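Local coordinates for protein lombricine kinase (Urechis caupo, PDB 3JPZ) that probably catalyses the reversible transfer of a phosphoryl group between ATP and the guanidino compound lombricine, as a member of the phosphagen kinase family, at residues 18-23 with 80-85; 161-166 with 179-184; 242-247 with 256-261. All blocks are in the same frame, centred on the assembly; numbering follows the deposited sequence.

Contact 1: 18-23 with 80-85; sequences GCVVGR and INEKHK
Arg23 and Glu82 form a salt bridge at the surface of the N-terminal part of the chain. NH2 of Arg23 donates to OE2 of Glu82 over 3.0 Å, with an N-H...O angle of 159°. The acceptor lies close to the guanidinium plane but is itself met from above the carboxylate plane, and the two flat groups are turned 58° apart, so this is a single-atom grip and not a paired, side-on bridge. A water supplies the second link: it accepts from NE of Arg23 at 3.3 Å and donates to OE1 of Glu82 at 2.9 Å. That same OE1 also bonds NE2 of His24, so both carboxylate oxygens are engaged and the rotation of the group is largely fixed.

Next to the salt bridge, CG1 of Val20 packs against the carboxylate, 3.3 Å from Glu82 OE1. Glu82 reaches across with CG anti to its backbone N (chi1 175°) and the chain extended beyond it. In Arg23 a bend at chi3 turns the guanidinium back along its own segment, where NH1 makes a weak hydrogen bond to Gly18 O.

The contact ties the short helix 20-24 to the last turn of helix 73-83, which ends in a Schellman motif with Lys85 at C-prime. Val20 also rests on Val79 one turn earlier, while Val21 packs against helix 44-53.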
loop_
_atom_site.group_PDB
_atom_site.type_symbol
_atom_site.label_atom_id
_atom_site.label_comp_id
_atom_site.label_asym_id
_atom_site.label_seq_id
_atom_site.Cartn_x
_atom_site.Cartn_y
_atom_site.Cartn_z
ATOM N N GLY A 18 -2.847 12.716 -14.425
ATOM C CA GLY A 18 -4.075 13.479 -14.521
ATOM C C GLY A 18 -4.548 13.956 -13.160
ATOM O O GLY A 18 -5.691 14.380 -13.011
ATOM N N CYS A 19 -3.663 13.912 -12.166
ATOM C CA CYS A 19 -4.023 14.340 -10.810
ATOM C C CYS A 19 -4.164 15.857 -10.685
ATOM O O CYS A 19 -3.383 16.617 -11.246
ATOM C CB CYS A 19 -2.986 13.849 -9.799
ATOM S SG CYS A 19 -1.319 14.480 -10.095
ATOM N N VAL A 20 -5.149 16.291 -9.909
ATOM C CA VAL A 20 -5.347 17.709 -9.640
ATOM C C VAL A 20 -4.109 18.331 -9.001
ATOM O O VAL A 20 -3.710 19.444 -9.346
ATOM C CB VAL A 20 -6.541 17.920 -8.701
ATOM C CG1 VAL A 20 -6.690 19.388 -8.353
ATOM C CG2 VAL A 20 -7.815 17.377 -9.340
ATOM N N VAL A 21 -3.492 17.604 -8.077
ATOM C CA VAL A 21 -2.367 18.153 -7.328
ATOM C C VAL A 21 -1.259 18.569 -8.279
ATOM O O VAL A 21 -0.642 19.617 -8.098
ATOM C CB VAL A 21 -1.806 17.153 -6.316
ATOM C CG1 VAL A 21 -0.440 17.598 -5.816
ATOM C CG2 VAL A 21 -2.771 16.983 -5.155
ATOM N N GLY A 22 -1.032 17.749 -9.302
ATOM C CA GLY A 22 0.053 17.961 -10.243
ATOM C C GLY A 22 -0.106 19.183 -11.126
ATOM O O GLY A 22 0.862 19.660 -11.706
ATOM N N ARG A 23 -1.329 19.686 -11.240
ATOM C CA ARG A 23 -1.581 20.880 -12.036
ATOM C C ARG A 23 -1.426 22.147 -11.211
ATOM O O ARG A 23 -1.408 23.245 -11.765
ATOM C CB ARG A 23 -2.973 20.833 -12.652
ATOM C CG ARG A 23 -3.044 19.978 -13.907
ATOM C CD ARG A 23 -4.363 20.174 -14.627
ATOM N NE ARG A 23 -5.508 19.821 -13.792
ATOM C CZ ARG A 23 -5.966 18.583 -13.621
ATOM N NH1 ARG A 23 -5.372 17.561 -14.221
ATOM N NH2 ARG A 23 -7.021 18.364 -12.846
ATOM N N ILE A 80 -8.655 22.435 -3.387
ATOM C CA ILE A 80 -10.032 22.657 -2.968
ATOM C C ILE A 80 -10.796 23.519 -3.967
ATOM O O ILE A 80 -11.977 23.281 -4.236
ATOM C CB ILE A 80 -10.083 23.368 -1.594
ATOM C CG1 ILE A 80 -9.595 22.435 -0.487
ATOM C CG2 ILE A 80 -11.490 23.838 -1.285
ATOM C CD1 ILE A 80 -9.312 23.146 0.838
ATOM N N ASN A 81 -10.131 24.535 -4.499
ATOM C CA ASN A 81 -10.786 25.487 -5.398
ATOM C C ASN A 81 -11.135 24.859 -6.745
ATOM O O ASN A 81 -12.077 25.285 -7.413
ATOM C CB ASN A 81 -9.896 26.705 -5.612
ATOM C CG ASN A 81 -10.524 27.740 -6.534
ATOM O OD1 ASN A 81 -11.624 28.232 -6.287
ATOM N ND2 ASN A 81 -9.814 28.084 -7.596
ATOM N N GLU A 82 -10.370 23.855 -7.154
ATOM C CA GLU A 82 -10.680 23.158 -8.394
ATOM C C GLU A 82 -11.746 22.111 -8.140
ATOM O O GLU A 82 -12.740 22.038 -8.850
ATOM C CB GLU A 82 -9.443 22.487 -8.980
ATOM C CG GLU A 82 -9.758 21.640 -10.210
ATOM C CD GLU A 82 -8.528 21.327 -11.035
ATOM O OE1 GLU A 82 -7.418 21.684 -10.604
ATOM O OE2 GLU A 82 -8.672 20.730 -12.119
ATOM N N LYS A 83 -11.529 21.300 -7.114
ATOM C CA LYS A 83 -12.411 20.179 -6.820
ATOM C C LYS A 83 -13.834 20.648 -6.555
ATOM O O LYS A 83 -14.800 20.006 -6.963
ATOM C CB LYS A 83 -11.894 19.407 -5.604
ATOM C CG LYS A 83 -12.887 18.411 -5.042
ATOM C CD LYS A 83 -13.131 17.268 -6.011
ATOM C CE LYS A 83 -14.339 16.442 -5.601
ATOM N NZ LYS A 83 -14.844 15.635 -6.740
ATOM N N HIS A 84 -13.955 21.779 -5.873
ATOM C CA HIS A 84 -15.257 22.271 -5.460
ATOM C C HIS A 84 -15.736 23.406 -6.346
ATOM O O HIS A 84 -16.608 24.192 -5.959
ATOM C CB HIS A 84 -15.204 22.669 -3.987
ATOM C CG HIS A 84 -14.940 21.503 -3.090
ATOM N ND1 HIS A 84 -15.926 20.613 -2.722
ATOM C CD2 HIS A 84 -13.793 21.041 -2.541
ATOM C CE1 HIS A 84 -15.402 19.671 -1.959
ATOM N NE2 HIS A 84 -14.110 19.902 -1.839
ATOM N N LYS A 85 -15.161 23.459 -7.544
ATOM C CA LYS A 85 -15.611 24.347 -8.606
ATOM C C LYS A 85 -15.911 25.752 -8.109
ATOM O O LYS A 85 -17.041 26.233 -8.200
ATOM C CB LYS A 85 -16.846 23.756 -9.284
ATOM C CG LYS A 85 -16.610 22.380 -9.894
ATOM C CD LYS A 85 -17.759 21.981 -10.809
ATOM C CE LYS A 85 -17.759 20.489 -11.105
ATOM N NZ LYS A 85 -18.078 19.671 -9.904
HETATM O O HOH W 1 -6.229 22.893 -12.919
#

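Contact 2: 161-166 with 179-184; sequences YPLSKM and FLFQKP
Leu163 and Phe181 meet obliquely, the leucine placing one methyl against the far end of the aromatic ring. CD1 of Leu163 is 3.5 Å from CE1 of Phe181 and 3.7 Å from its CZ, while the branch carbon CG of Leu163 follows at 4.0 Å from CZ. The methyl therefore lies nearest the CE1-CZ side of the ring, in an oblique approach. The ring gets there through an uncommon first torsion: CG of Phe181 stands between the backbone N and the carbonyl carbon (chi1 64°), which brings the far end of the ring up to Leu163.

A second, slighter pair lies beside it. Met166 and Leu180 also approach at a slant, and they touch through terminal methyls alone, CE of Met166 lying 3.9 Å from CD1 of Leu180. The methionine chain is bent at both chi2 and chi3, which folds CE back toward the leucine. Because Leu180 and Phe181 are consecutive, one short piece of extended chain offers an aliphatic and an aromatic group to the two hydrophobic residues of the turn after Pro162. The interface is wholly apolar and small, burying 155 Å² in all.

Phe181 also meets the ring of Trp215, with the planes at about 50°, and its side chain lies about 7 Å from that of Arg223, an ADP-binding residue, although no nucleotide is bound to this chain. The contact lies at one edge of the large antiparallel sheet: segment 161-166 runs out of edge strand 158-162, segment 179-184 follows helix 168-176, and Ile204 of the adjacent strand 203-207 touches all four contacting side chains.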
loop_
_atom_site.group_PDB
_atom_site.type_symbol
_atom_site.label_atom_id
_atom_site.label_comp_id
_atom_site.label_asym_id
_atom_site.label_seq_id
_atom_site.Cartn_x
_atom_site.Cartn_y
_atom_site.Cartn_z
ATOM N N TYR A 161 -19.332 -3.220 17.332
ATOM C CA TYR A 161 -18.791 -4.455 16.788
ATOM C C TYR A 161 -17.387 -4.191 16.277
ATOM O O TYR A 161 -17.213 -3.690 15.167
ATOM C CB TYR A 161 -19.639 -4.957 15.620
ATOM C CG TYR A 161 -21.006 -5.465 16.001
ATOM C CD1 TYR A 161 -22.143 -4.696 15.775
ATOM C CD2 TYR A 161 -21.166 -6.720 16.570
ATOM C CE1 TYR A 161 -23.395 -5.161 16.117
ATOM C CE2 TYR A 161 -22.413 -7.193 16.915
ATOM C CZ TYR A 161 -23.525 -6.410 16.688
ATOM O OH TYR A 161 -24.771 -6.882 17.032
ATOM N N PRO A 162 -16.376 -4.517 17.089
ATOM C CA PRO A 162 -14.988 -4.413 16.634
ATOM C C PRO A 162 -14.719 -5.330 15.445
ATOM O O PRO A 162 -15.096 -6.496 15.481
ATOM C CB PRO A 162 -14.181 -4.891 17.848
ATOM C CG PRO A 162 -15.098 -4.764 19.015
ATOM C CD PRO A 162 -16.479 -4.972 18.485
ATOM N N LEU A 163 -14.077 -4.814 14.406
ATOM C CA LEU A 163 -13.582 -5.669 13.333
ATOM C C LEU A 163 -12.607 -6.711 13.895
ATOM O O LEU A 163 -12.564 -7.854 13.434
ATOM C CB LEU A 163 -12.892 -4.833 12.249
ATOM C CG LEU A 163 -13.787 -3.914 11.413
ATOM C CD1 LEU A 163 -13.206 -3.734 10.019
ATOM C CD2 LEU A 163 -15.205 -4.461 11.321
ATOM N N SER A 164 -11.842 -6.312 14.910
ATOM C CA SER A 164 -10.787 -7.154 15.475
ATOM C C SER A 164 -11.318 -8.351 16.254
ATOM O O SER A 164 -10.587 -9.308 16.503
ATOM C CB SER A 164 -9.880 -6.327 16.395
ATOM O OG SER A 164 -9.101 -5.408 15.650
ATOM N N LYS A 165 -12.581 -8.292 16.653
ATOM C CA LYS A 165 -13.180 -9.384 17.413
ATOM C C LYS A 165 -14.403 -9.946 16.699
ATOM O O LYS A 165 -15.081 -10.828 17.210
ATOM C CB LYS A 165 -13.529 -8.907 18.821
ATOM C CG LYS A 165 -12.313 -8.394 19.572
ATOM C CD LYS A 165 -12.581 -8.167 21.044
ATOM C CE LYS A 165 -11.297 -7.780 21.766
ATOM N NZ LYS A 165 -11.537 -7.361 23.174
ATOM N N MET A 166 -14.654 -9.436 15.498
ATOM C CA MET A 166 -15.762 -9.882 14.664
ATOM C C MET A 166 -15.819 -11.402 14.541
ATOM O O MET A 166 -14.842 -12.039 14.142
ATOM C CB MET A 166 -15.625 -9.274 13.267
ATOM C CG MET A 166 -16.846 -9.445 12.395
ATOM S SD MET A 166 -18.076 -8.172 12.720
ATOM C CE MET A 166 -17.320 -6.766 11.905
ATOM N N PHE A 179 -24.129 -3.179 6.436
ATOM C CA PHE A 179 -23.441 -2.343 7.417
ATOM C C PHE A 179 -21.937 -2.595 7.465
ATOM O O PHE A 179 -21.224 -1.966 8.243
ATOM C CB PHE A 179 -23.977 -2.628 8.823
ATOM C CG PHE A 179 -25.305 -2.003 9.121
ATOM C CD1 PHE A 179 -25.904 -1.128 8.233
ATOM C CD2 PHE A 179 -25.937 -2.269 10.322
ATOM C CE1 PHE A 179 -27.126 -0.553 8.530
ATOM C CE2 PHE A 179 -27.154 -1.693 10.625
ATOM C CZ PHE A 179 -27.748 -0.836 9.731
ATOM N N LEU A 180 -21.452 -3.536 6.671
ATOM C CA LEU A 180 -20.056 -3.922 6.772
ATOM C C LEU A 180 -19.167 -3.081 5.877
ATOM O O LEU A 180 -19.557 -2.708 4.772
ATOM C CB LEU A 180 -19.875 -5.392 6.394
ATOM C CG LEU A 180 -18.478 -5.938 6.688
ATOM C CD1 LEU A 180 -18.367 -6.336 8.151
ATOM C CD2 LEU A 180 -18.149 -7.111 5.777
ATOM N N PHE A 181 -17.969 -2.786 6.367
ATOM C CA PHE A 181 -16.916 -2.241 5.521
ATOM C C PHE A 181 -15.703 -3.168 5.549
ATOM O O PHE A 181 -15.454 -3.862 6.538
ATOM C CB PHE A 181 -16.543 -0.811 5.926
ATOM C CG PHE A 181 -15.936 -0.687 7.307
ATOM C CD1 PHE A 181 -14.570 -0.755 7.481
ATOM C CD2 PHE A 181 -16.735 -0.463 8.415
ATOM C CE1 PHE A 181 -14.004 -0.620 8.744
ATOM C CE2 PHE A 181 -16.179 -0.318 9.677
ATOM C CZ PHE A 181 -14.814 -0.402 9.842
ATOM N N GLN A 182 -14.966 -3.173 4.444
ATOM C CA GLN A 182 -13.845 -4.080 4.239
ATOM C C GLN A 182 -12.561 -3.264 4.234
ATOM O O GLN A 182 -12.606 -2.041 4.165
ATOM C CB GLN A 182 -13.984 -4.780 2.886
ATOM C CG GLN A 182 -15.347 -5.398 2.614
ATOM C CD GLN A 182 -15.415 -6.851 3.031
ATOM O OE1 GLN A 182 -15.153 -7.192 4.184
ATOM N NE2 GLN A 182 -15.769 -7.719 2.090
ATOM N N LYS A 183 -11.413 -3.928 4.294
ATOM C CA LYS A 183 -10.160 -3.218 4.104
ATOM C C LYS A 183 -10.234 -2.486 2.764
ATOM O O LYS A 183 -10.503 -3.088 1.726
ATOM C CB LYS A 183 -8.966 -4.175 4.138
ATOM C CG LYS A 183 -7.609 -3.456 4.120
ATOM C CD LYS A 183 -6.460 -4.354 4.573
ATOM C CE LYS A 183 -5.095 -3.699 4.339
ATOM N NZ LYS A 183 -3.966 -4.666 4.483
ATOM N N PRO A 184 -10.043 -1.170 2.784
ATOM C CA PRO A 184 -10.096 -0.462 1.502
ATOM C C PRO A 184 -8.929 -0.829 0.592
ATOM O O PRO A 184 -7.836 -1.111 1.071
ATOM C CB PRO A 184 -10.050 1.004 1.912
ATOM C CG PRO A 184 -10.580 1.022 3.314
ATOM C CD PRO A 184 -10.120 -0.257 3.933
#

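Contact 3: 242-247 with 256-261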
loop_
_atom_site.group_PDB
_atom_site.type_symbol
_atom_site.label_atom_id
_atom_site.label_comp_id
_atom_site.label_asym_id
_atom_site.label_seq_id
_atom_site.Cartn_x
_atom_site.Cartn_y
_atom_site.Cartn_z
ATOM N N ARG A 242 -29.530 14.812 15.346
ATOM C CA ARG A 242 -29.710 14.475 16.748
ATOM C C ARG A 242 -28.560 13.586 17.213
ATOM O O ARG A 242 -27.988 13.793 18.282
ATOM C CB ARG A 242 -31.050 13.767 16.951
ATOM C CG ARG A 242 -31.279 13.273 18.370
ATOM C CD ARG A 242 -32.765 13.107 18.658
ATOM N NE ARG A 242 -33.428 12.270 17.661
ATOM C CZ ARG A 242 -33.357 10.945 17.633
ATOM N NH1 ARG A 242 -32.640 10.303 18.544
ATOM N NH2 ARG A 242 -33.996 10.263 16.693
ATOM N N GLY A 243 -28.214 12.604 16.390
ATOM C CA GLY A 243 -27.139 11.684 16.706
ATOM C C GLY A 243 -25.782 12.367 16.722
ATOM O O GLY A 243 -24.965 12.130 17.610
ATOM N N LEU A 244 -25.537 13.224 15.741
ATOM C CA LEU A 244 -24.239 13.860 15.629
ATOM C C LEU A 244 -23.990 14.727 16.854
ATOM O O LEU A 244 -22.946 14.621 17.493
ATOM C CB LEU A 244 -24.161 14.699 14.360
ATOM C CG LEU A 244 -23.793 13.923 13.091
ATOM C CD1 LEU A 244 -24.112 14.744 11.854
ATOM C CD2 LEU A 244 -22.327 13.511 13.104
ATOM N N ASN A 245 -24.972 15.564 17.182
ATOM C CA ASN A 245 -24.871 16.473 18.322
ATOM C C ASN A 245 -24.742 15.711 19.635
ATOM O O ASN A 245 -24.039 16.140 20.550
ATOM C CB ASN A 245 -26.093 17.398 18.379
ATOM C CG ASN A 245 -26.072 18.476 17.296
ATOM O OD1 ASN A 245 -25.030 18.788 16.728
ATOM N ND2 ASN A 245 -27.233 19.056 17.019
ATOM N N ALA A 246 -25.430 14.580 19.720
ATOM C CA ALA A 246 -25.461 13.790 20.940
ATOM C C ALA A 246 -24.112 13.115 21.175
ATOM O O ALA A 246 -23.611 13.053 22.295
ATOM C CB ALA A 246 -26.570 12.756 20.860
ATOM N N ILE A 247 -23.530 12.609 20.096
ATOM C CA ILE A 247 -22.230 11.971 20.147
ATOM C C ILE A 247 -21.192 12.984 20.584
ATOM O O ILE A 247 -20.298 12.677 21.373
ATOM C CB ILE A 247 -21.849 11.431 18.758
ATOM C CG1 ILE A 247 -22.717 10.223 18.405
ATOM C CG2 ILE A 247 -20.370 11.060 18.705
ATOM C CD1 ILE A 247 -22.619 9.813 16.941
ATOM N N ARG A 256 -13.117 16.307 24.088
ATOM C CA ARG A 256 -12.942 16.055 22.665
ATOM C C ARG A 256 -14.006 16.776 21.841
ATOM O O ARG A 256 -15.074 17.119 22.346
ATOM C CB ARG A 256 -12.977 14.550 22.395
ATOM C CG ARG A 256 -11.751 13.793 22.906
ATOM C CD ARG A 256 -10.474 14.216 22.185
ATOM N NE ARG A 256 -9.331 13.364 22.518
ATOM C CZ ARG A 256 -8.086 13.589 22.106
ATOM N NH1 ARG A 256 -7.812 14.642 21.345
ATOM N NH2 ARG A 256 -7.112 12.758 22.454
ATOM N N GLU A 257 -13.707 17.002 20.567
ATOM C CA GLU A 257 -14.607 17.748 19.697
ATOM C C GLU A 257 -14.334 17.411 18.237
ATOM O O GLU A 257 -13.202 17.092 17.864
ATOM C CB GLU A 257 -14.416 19.246 19.926
ATOM C CG GLU A 257 -12.990 19.730 19.682
ATOM C CD GLU A 257 -12.736 21.110 20.267
ATOM O OE1 GLU A 257 -13.547 21.558 21.105
ATOM O OE2 GLU A 257 -11.725 21.745 19.897
ATOM N N TYR A 258 -15.371 17.467 17.410
ATOM C CA TYR A 258 -15.189 17.278 15.978
ATOM C C TYR A 258 -14.216 18.325 15.445
ATOM O O TYR A 258 -14.224 19.469 15.888
ATOM C CB TYR A 258 -16.522 17.407 15.228
ATOM C CG TYR A 258 -17.588 16.404 15.618
ATOM C CD1 TYR A 258 -17.257 15.109 15.985
ATOM C CD2 TYR A 258 -18.935 16.747 15.573
ATOM C CE1 TYR A 258 -18.231 14.194 16.331
ATOM C CE2 TYR A 258 -19.918 15.839 15.908
ATOM C CZ TYR A 258 -19.561 14.563 16.284
ATOM O OH TYR A 258 -20.538 13.658 16.612
ATOM N N MET A 259 -13.380 17.937 14.487
ATOM C CA MET A 259 -12.564 18.901 13.768
ATOM C C MET A 259 -13.465 19.756 12.902
ATOM O O MET A 259 -14.196 19.241 12.054
ATOM C CB MET A 259 -11.567 18.192 12.856
ATOM C CG MET A 259 -10.514 17.387 13.576
ATOM S SD MET A 259 -9.548 16.472 12.364
ATOM C CE MET A 259 -8.687 15.325 13.428
ATOM N N TRP A 260 -13.393 21.064 13.095
ATOM C CA TRP A 260 -14.247 21.991 12.369
ATOM C C TRP A 260 -13.654 23.382 12.426
ATOM O O TRP A 260 -13.268 23.856 13.496
ATOM C CB TRP A 260 -15.642 22.015 12.995
ATOM C CG TRP A 260 -16.572 23.017 12.375
ATOM C CD1 TRP A 260 -17.432 22.803 11.333
ATOM C CD2 TRP A 260 -16.740 24.391 12.758
ATOM N NE1 TRP A 260 -18.123 23.957 11.049
ATOM C CE2 TRP A 260 -17.714 24.946 11.904
ATOM C CE3 TRP A 260 -16.157 25.206 13.734
ATOM C CZ2 TRP A 260 -18.122 26.277 11.998
ATOM C CZ3 TRP A 260 -16.566 26.530 13.828
ATOM C CH2 TRP A 260 -17.538 27.050 12.967
ATOM N N ASN A 261 -13.571 24.045 11.283
ATOM C CA ASN A 261 -13.223 25.454 11.305
ATOM C C ASN A 261 -14.183 26.255 10.441
ATOM O O ASN A 261 -14.900 25.697 9.603
ATOM C CB ASN A 261 -11.745 25.691 10.942
ATOM C CG ASN A 261 -11.456 25.499 9.466
ATOM O OD1 ASN A 261 -12.206 25.954 8.616
ATOM N ND2 ASN A 261 -10.346 24.843 9.160
#
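Leu244, the first residue of the helical segment to engage Tyr258, does so mainly through its backbone. Its carbonyl oxygen accepts a hydrogen bond from Tyr258 OH at 2.7 Å; the C=O...O angle is 128° and the donor is tilted 18° from the carbonyl plane. The bond uses the hydroxyl proton of the phenol, and the carbonyl oxygen sits near the ring plane, on the CE2 side of the hydroxyl. The side chain of Leu244 adds a looser contact, with CD2 3.9 Å from Tyr258 OH. It also lies about 9 Å from that of Arg119, an ADP-binding residue, though no ADP is bound to this chain.

One turn on, Ile247 packs against the same hydroxyl. Its CG2 methyl, anti to the backbone N, comes within 3.3 Å of Tyr258 OH, and its CB is 3.4 Å from that oxygen. This methyl also lies at the ring edge, near its plane. Both aliphatic side chains cross the tyrosine at about a right angle, and it is the hydroxyl that meets them and the carbonyl.

On the partner segment Tyr258 carries the whole contact. With CG beside the backbone N (chi1 -61°), its ring extends from the loop toward the helix.

The tyrosine thus joins helix 233-252 to the loop that leads into strand 260-261. Ala248 and Met251 of the same helix also touch its side chain, as do Met222 and Arg122 from strands 222-229 and 113-122. Leu244 and Ile247 pack on those central strands of the large antiparallel sheet, so the contact lies where helix meets sheet.

Burial increases from contact 1 to contact 3: contact 1 lies at the surface, contact 2 is partly buried and contact 3 is buried where a helix packs on the sheet. Their chemistry follows. Contact 1 relies on charge and a bridging water, contact 2 on apolar groups alone, and contact 3 on one phenol hydrogen bond set among aliphatic side chains. Contact 1 pairs two helices of the N-terminal part of the chain, whereas contact 2 adjoins the edge of the large antiparallel sheet and contact 3 packs on its central strands. Contacts 1 and 2 lie on opposite sides of the chain's centre, their centres 32 Å apart.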